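Local structure of tryptophan halogenase superfamily (Brevundimonas sp. BAL3, 6FRL) at the interface of chains A and B. The protein catalyses flavin-dependent halogenation and prefers bromination over chlorination. Coordinates in Å, arbitrary orientation; residue numbers count along the deposited sequence, not the author numbering. Chains: chain A/B, Tryptophan halogenase superfamily.

Contact 1: the interface of chains A and B. Residues chain A 34, 36-37; chain B 466-467, 470.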
ATOM      1  N   PHE A  34      26.897   3.448  -0.534  1.00 28.48           N
ATOM      2  CA  PHE A  34      27.858   4.116   0.325  1.00 30.13           C
ATOM      3  C   PHE A  34      29.183   4.378  -0.441  1.00 33.41           C
ATOM      4  O   PHE A  34      30.252   4.338   0.168  1.00 34.79           O
ATOM      5  CB  PHE A  34      28.168   3.209   1.539  1.00 29.71           C
ATOM      6  CG  PHE A  34      27.030   3.047   2.514  1.00 31.90           C
ATOM      7  CD1 PHE A  34      26.627   4.098   3.336  1.00 32.09           C
ATOM      8  CD2 PHE A  34      26.399   1.811   2.673  1.00 32.22           C
ATOM      9  CE1 PHE A  34      25.571   3.927   4.233  1.00 37.50           C
ATOM     10  CE2 PHE A  34      25.368   1.626   3.598  1.00 33.10           C
ATOM     11  CZ  PHE A  34      24.959   2.675   4.396  1.00 34.59           C
ATOM     12  N   THR A  36      31.131   6.873  -1.826  1.00 36.03           N
ATOM     13  CA  THR A  36      32.126   7.867  -1.367  1.00 37.45           C
ATOM     14  C   THR A  36      32.122   8.127   0.160  1.00 38.60           C
ATOM     15  O   THR A  36      32.625   9.155   0.595  1.00 39.85           O
ATOM     16  CB  THR A  36      31.918   9.212  -2.075  1.00 35.31           C
ATOM     17  OG1 THR A  36      30.693   9.779  -1.626  1.00 37.52           O
ATOM     18  CG2 THR A  36      31.881   9.030  -3.593  1.00 35.07           C
ATOM     19  N   ALA A  37      31.566   7.205   0.954  1.00 38.49           N
ATOM     20  CA  ALA A  37      31.523   7.335   2.404  1.00 37.54           C
ATOM     21  C   ALA A  37      32.614   6.473   3.008  1.00 38.32           C
ATOM     22  O   ALA A  37      33.092   5.553   2.366  1.00 35.96           O
ATOM     23  CB  ALA A  37      30.167   6.898   2.911  1.00 40.83           C
TER
ATOM     24  N   PRO B 466      22.759   7.248   7.215  1.00 50.00           N
ATOM     25  CA  PRO B 466      24.212   7.558   7.054  1.00 53.63           C
ATOM     26  C   PRO B 466      24.773   7.581   5.630  1.00 57.66           C
ATOM     27  O   PRO B 466      25.946   7.903   5.462  1.00 65.82           O
ATOM     28  CB  PRO B 466      24.914   6.455   7.841  1.00 49.06           C
ATOM     29  CG  PRO B 466      23.972   5.310   7.749  1.00 55.63           C
ATOM     30  CD  PRO B 466      22.563   5.862   7.682  1.00 52.11           C
ATOM     31  N   ALA B 467      23.974   7.231   4.618  1.00 55.18           N
ATOM     32  CA  ALA B 467      24.402   7.407   3.213  1.00 57.54           C
ATOM     33  C   ALA B 467      24.439   8.896   2.824  1.00 53.46           C
ATOM     34  O   ALA B 467      25.116   9.293   1.873  1.00 50.00           O
ATOM     35  CB  ALA B 467      23.493   6.616   2.282  1.00 57.23           C
ATOM     36  N   ALA B 470      27.834  11.017   3.308  1.00 57.89           N
ATOM     37  CA  ALA B 470      28.712  10.992   2.116  1.00 59.87           C
ATOM     38  C   ALA B 470      28.773  12.335   1.324  1.00 65.92           C
ATOM     39  O   ALA B 470      29.733  12.592   0.587  1.00 77.91           O
ATOM     40  CB  ALA B 470      28.293   9.851   1.178  1.00 55.51           C
TER
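A:Phe34 swings its ring across to B:Pro466 and B:Ala467 by placing CG anti to its own carbonyl carbon (chi1 -69°), while A:Thr36 sets OG1 between its backbone N and carbonyl carbon (chi1 68°) and so presents the hydroxyl to B:Ala470. At the edge of the ring, and in its plane, sits the backbone carbonyl: atom C of B:Pro466 is 4.0 Å from CE1 of A:Phe34. B:Ala467 reaches CD1 and CE1 obliquely from one face side. CE1 of A:Phe34 lies 3.7 Å from the backbone N of B:Ala467 and 3.8 Å from CA of the same residue. The methyl CB of B:Ala467 stands well off the ring plane, 3.9 Å from CE1 of A:Phe34. CG of the B:Pro466 pyrrolidine ring meets CE1 too, near the same edge. The second half of the patch centres on B:Ala470, whose small methyl is approached by two neighbouring residues of chain A. A:Ala37 faces it methyl to methyl, and A:Thr36 turns its hydroxyl towards it and keeps CG2 away. Among the residues described the touching is mainly apolar; it sets a chain A loop against a chain B turn and short 3-10 helix. The chain A residues follow helix 20-33, which the glycine-rich motif of the flavin-binding Rossmann unit leads into. B:Pro466 and B:Ala467 lead into the 3-10 helix 468-470, which B:Ala470 closes. The small alanines probably let the two backbones come close. At B:Ala470, CB stands 3.7 Å from OG1 of A:Thr36 and 3.9 Å from CB of A:Ala37.

Contact 2: the interface of chains A and B. Residues chain A 368, 377, 381, 384; chain B 426, 430, 438.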
ATOM      1  N   LEU A 368      16.629   0.901   6.619  1.00 27.49           N
ATOM      2  CA  LEU A 368      16.735   0.850   8.069  1.00 28.65           C
ATOM      3  C   LEU A 368      18.184   0.748   8.537  1.00 27.92           C
ATOM      4  O   LEU A 368      18.411   0.300   9.653  1.00 30.65           O
ATOM      5  CB  LEU A 368      15.889  -0.332   8.626  1.00 27.06           C
ATOM      6  CG  LEU A 368      14.386  -0.289   8.313  1.00 27.76           C
ATOM      7  CD1 LEU A 368      13.667  -1.591   8.577  1.00 29.25           C
ATOM      8  CD2 LEU A 368      13.698   0.810   9.089  1.00 27.98           C
ATOM      9  N   PRO A 377      13.933  -0.536  18.044  1.00 31.96           N
ATOM     10  CA  PRO A 377      12.816  -0.337  17.072  1.00 28.21           C
ATOM     11  C   PRO A 377      13.169  -0.620  15.593  1.00 29.43           C
ATOM     12  O   PRO A 377      12.332  -1.076  14.807  1.00 31.13           O
ATOM     13  CB  PRO A 377      12.459   1.130  17.287  1.00 29.62           C
ATOM     14  CG  PRO A 377      12.822   1.382  18.741  1.00 30.39           C
ATOM     15  CD  PRO A 377      14.129   0.656  18.904  1.00 30.60           C
ATOM     16  N   GLU A 381      11.097  -3.416  13.452  1.00 29.39           N
ATOM     17  CA  GLU A 381      10.480  -3.125  12.152  1.00 30.49           C
ATOM     18  C   GLU A 381      11.040  -4.030  11.030  1.00 28.75           C
ATOM     19  O   GLU A 381      10.274  -4.595  10.285  1.00 25.80           O
ATOM     20  CB  GLU A 381      10.660  -1.642  11.793  1.00 32.91           C
ATOM     21  CG  GLU A 381       9.993  -1.183  10.495  1.00 35.51           C
ATOM     22  CD  GLU A 381       8.471  -1.290  10.486  1.00 36.15           C
ATOM     23  OE1 GLU A 381       7.802  -1.528  11.542  1.00 34.22           O
ATOM     24  OE2 GLU A 381       7.928  -1.097   9.381  1.00 35.94           O
ATOM     25  N   ASP A 384       9.756  -7.518  11.584  1.00 28.84           N
ATOM     26  CA  ASP A 384       8.318  -7.556  11.305  1.00 31.81           C
ATOM     27  C   ASP A 384       8.014  -7.536   9.784  1.00 31.28           C
ATOM     28  O   ASP A 384       7.223  -8.336   9.291  1.00 31.54           O
ATOM     29  CB  ASP A 384       7.571  -6.425  12.045  1.00 33.00           C
ATOM     30  CG  ASP A 384       6.056  -6.594  11.958  1.00 40.97           C
ATOM     31  OD1 ASP A 384       5.523  -7.581  12.530  1.00 47.09           O
ATOM     32  OD2 ASP A 384       5.387  -5.773  11.277  1.00 45.69           O
TER
ATOM     33  N   ARG B 426       4.753   2.576  18.486  1.00 31.32           N
ATOM     34  CA  ARG B 426       5.693   2.027  17.514  1.00 35.49           C
ATOM     35  C   ARG B 426       6.115   3.039  16.452  1.00 34.21           C
ATOM     36  O   ARG B 426       7.292   3.067  16.085  1.00 35.02           O
ATOM     37  CB  ARG B 426       5.096   0.806  16.806  1.00 38.80           C
ATOM     38  CG  ARG B 426       5.084  -0.456  17.646  1.00 41.27           C
ATOM     39  CD  ARG B 426       4.370  -1.541  16.875  1.00 46.95           C
ATOM     40  NE  ARG B 426       5.015  -1.730  15.558  1.00 50.16           N
ATOM     41  CZ  ARG B 426       4.493  -2.396  14.527  1.00 50.97           C
ATOM     42  NH1 ARG B 426       3.281  -2.962  14.603  1.00 49.94           N
ATOM     43  NH2 ARG B 426       5.201  -2.498  13.407  1.00 50.06           N
ATOM     44  N   LEU B 430      10.026   4.363  16.052  1.00 28.75           N
ATOM     45  CA  LEU B 430      10.850   4.222  14.835  1.00 26.77           C
ATOM     46  C   LEU B 430      11.218   5.594  14.269  1.00 26.21           C
ATOM     47  O   LEU B 430      12.297   5.743  13.698  1.00 24.73           O
ATOM     48  CB  LEU B 430      10.206   3.352  13.775  1.00 24.80           C
ATOM     49  CG  LEU B 430      11.102   3.044  12.564  1.00 26.15           C
ATOM     50  CD1 LEU B 430      12.295   2.146  12.919  1.00 26.29           C
ATOM     51  CD2 LEU B 430      10.287   2.449  11.415  1.00 24.82           C
ATOM     52  N   VAL B 438       6.464   3.884  10.051  1.00 33.07           N
ATOM     53  CA  VAL B 438       5.776   2.605  10.132  1.00 34.80           C
ATOM     54  C   VAL B 438       4.512   2.770   9.290  1.00 35.88           C
ATOM     55  O   VAL B 438       3.777   3.766   9.417  1.00 36.91           O
ATOM     56  CB  VAL B 438       5.421   2.234  11.603  1.00 34.95           C
ATOM     57  CG1 VAL B 438       4.570   0.972  11.652  1.00 33.35           C
ATOM     58  CG2 VAL B 438       6.688   2.090  12.434  1.00 34.71           C
TER
HETATM   59  O   HOH W   1       7.771  -1.371  14.051  1.00 32.21           O
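This is a mixed polar and apolar helix-to-helix patch of a two-fold symmetric interface, where A:Glu381 meets B:Arg426 and B:Leu430 and helps tie the two copies of the deposited dimer together; the structure alone does not show whether that dimer forms in solution. The carboxylate oxygen OE1 of A:Glu381 forms a salt bridge with NH2 of B:Arg426 at 3.3 Å, in which the hydrogen bond is weak. OE1 lies in the plane of the guanidinium at its edge, but the two flat groups are turned 38° apart, and the side chains cross at about a right angle. Water 1 reinforces the pair: it sits 2.5 Å from OE1 of A:Glu381 and is also linked to B:Arg426, 2.9 Å from NH2 and 3.2 Å from NE, in the guanidinium plane. A:Asp384, one helical turn on, adds a longer salt bridge from OD2 to NH2 of B:Arg426 at 3.9 Å, its carboxylate plane steeply inclined (76°) to the guanidinium. Two acidic groups thus converge on one guanidinium nitrogen, which probably steadies the arginine's positive charge. A chi1 of -177° lays CG of A:Glu381 3.8 Å from CD2 of B:Leu430, and the bend at chi2 turns the carboxylate towards B:Arg426. The other branch of B:Leu430, CD1, rests 3.7 Å from the carbonyl O of A:Pro377. The leucine fork therefore spans one turn of the opposing helix. Shortening B:Leu430 to an alanine removes both branches and is likely to leave the stem of A:Glu381 and the carbonyl of A:Pro377 without their packing partner. B:Val438 flanks the carboxylate, turning both methyls towards OE1. In the fold, A:Pro377, A:Glu381 and A:Asp384 lie on the first turns of the long helix 376-402, with A:Leu368 just past helix 354-367; chain B contributes helix 422-434 and the loop after it.

The C-alpha centres of contact 1 and contact 2 lie about 22 Å apart, and the two share no residue or secondary-structure element. In each, one chain supplies a different part of its surface: contact 1 joins a loop within the N-terminal Rossmann beta-alpha-beta unit to a turn late in the other chain, whereas contact 2 joins helices from the later half of both sequences. The part of contact 1 described is mainly apolar, and contact 2 adds charge and water. Each has a two-fold twin, so attachment is spread over the interface, which probably helps to resist rocking of one subunit against the other.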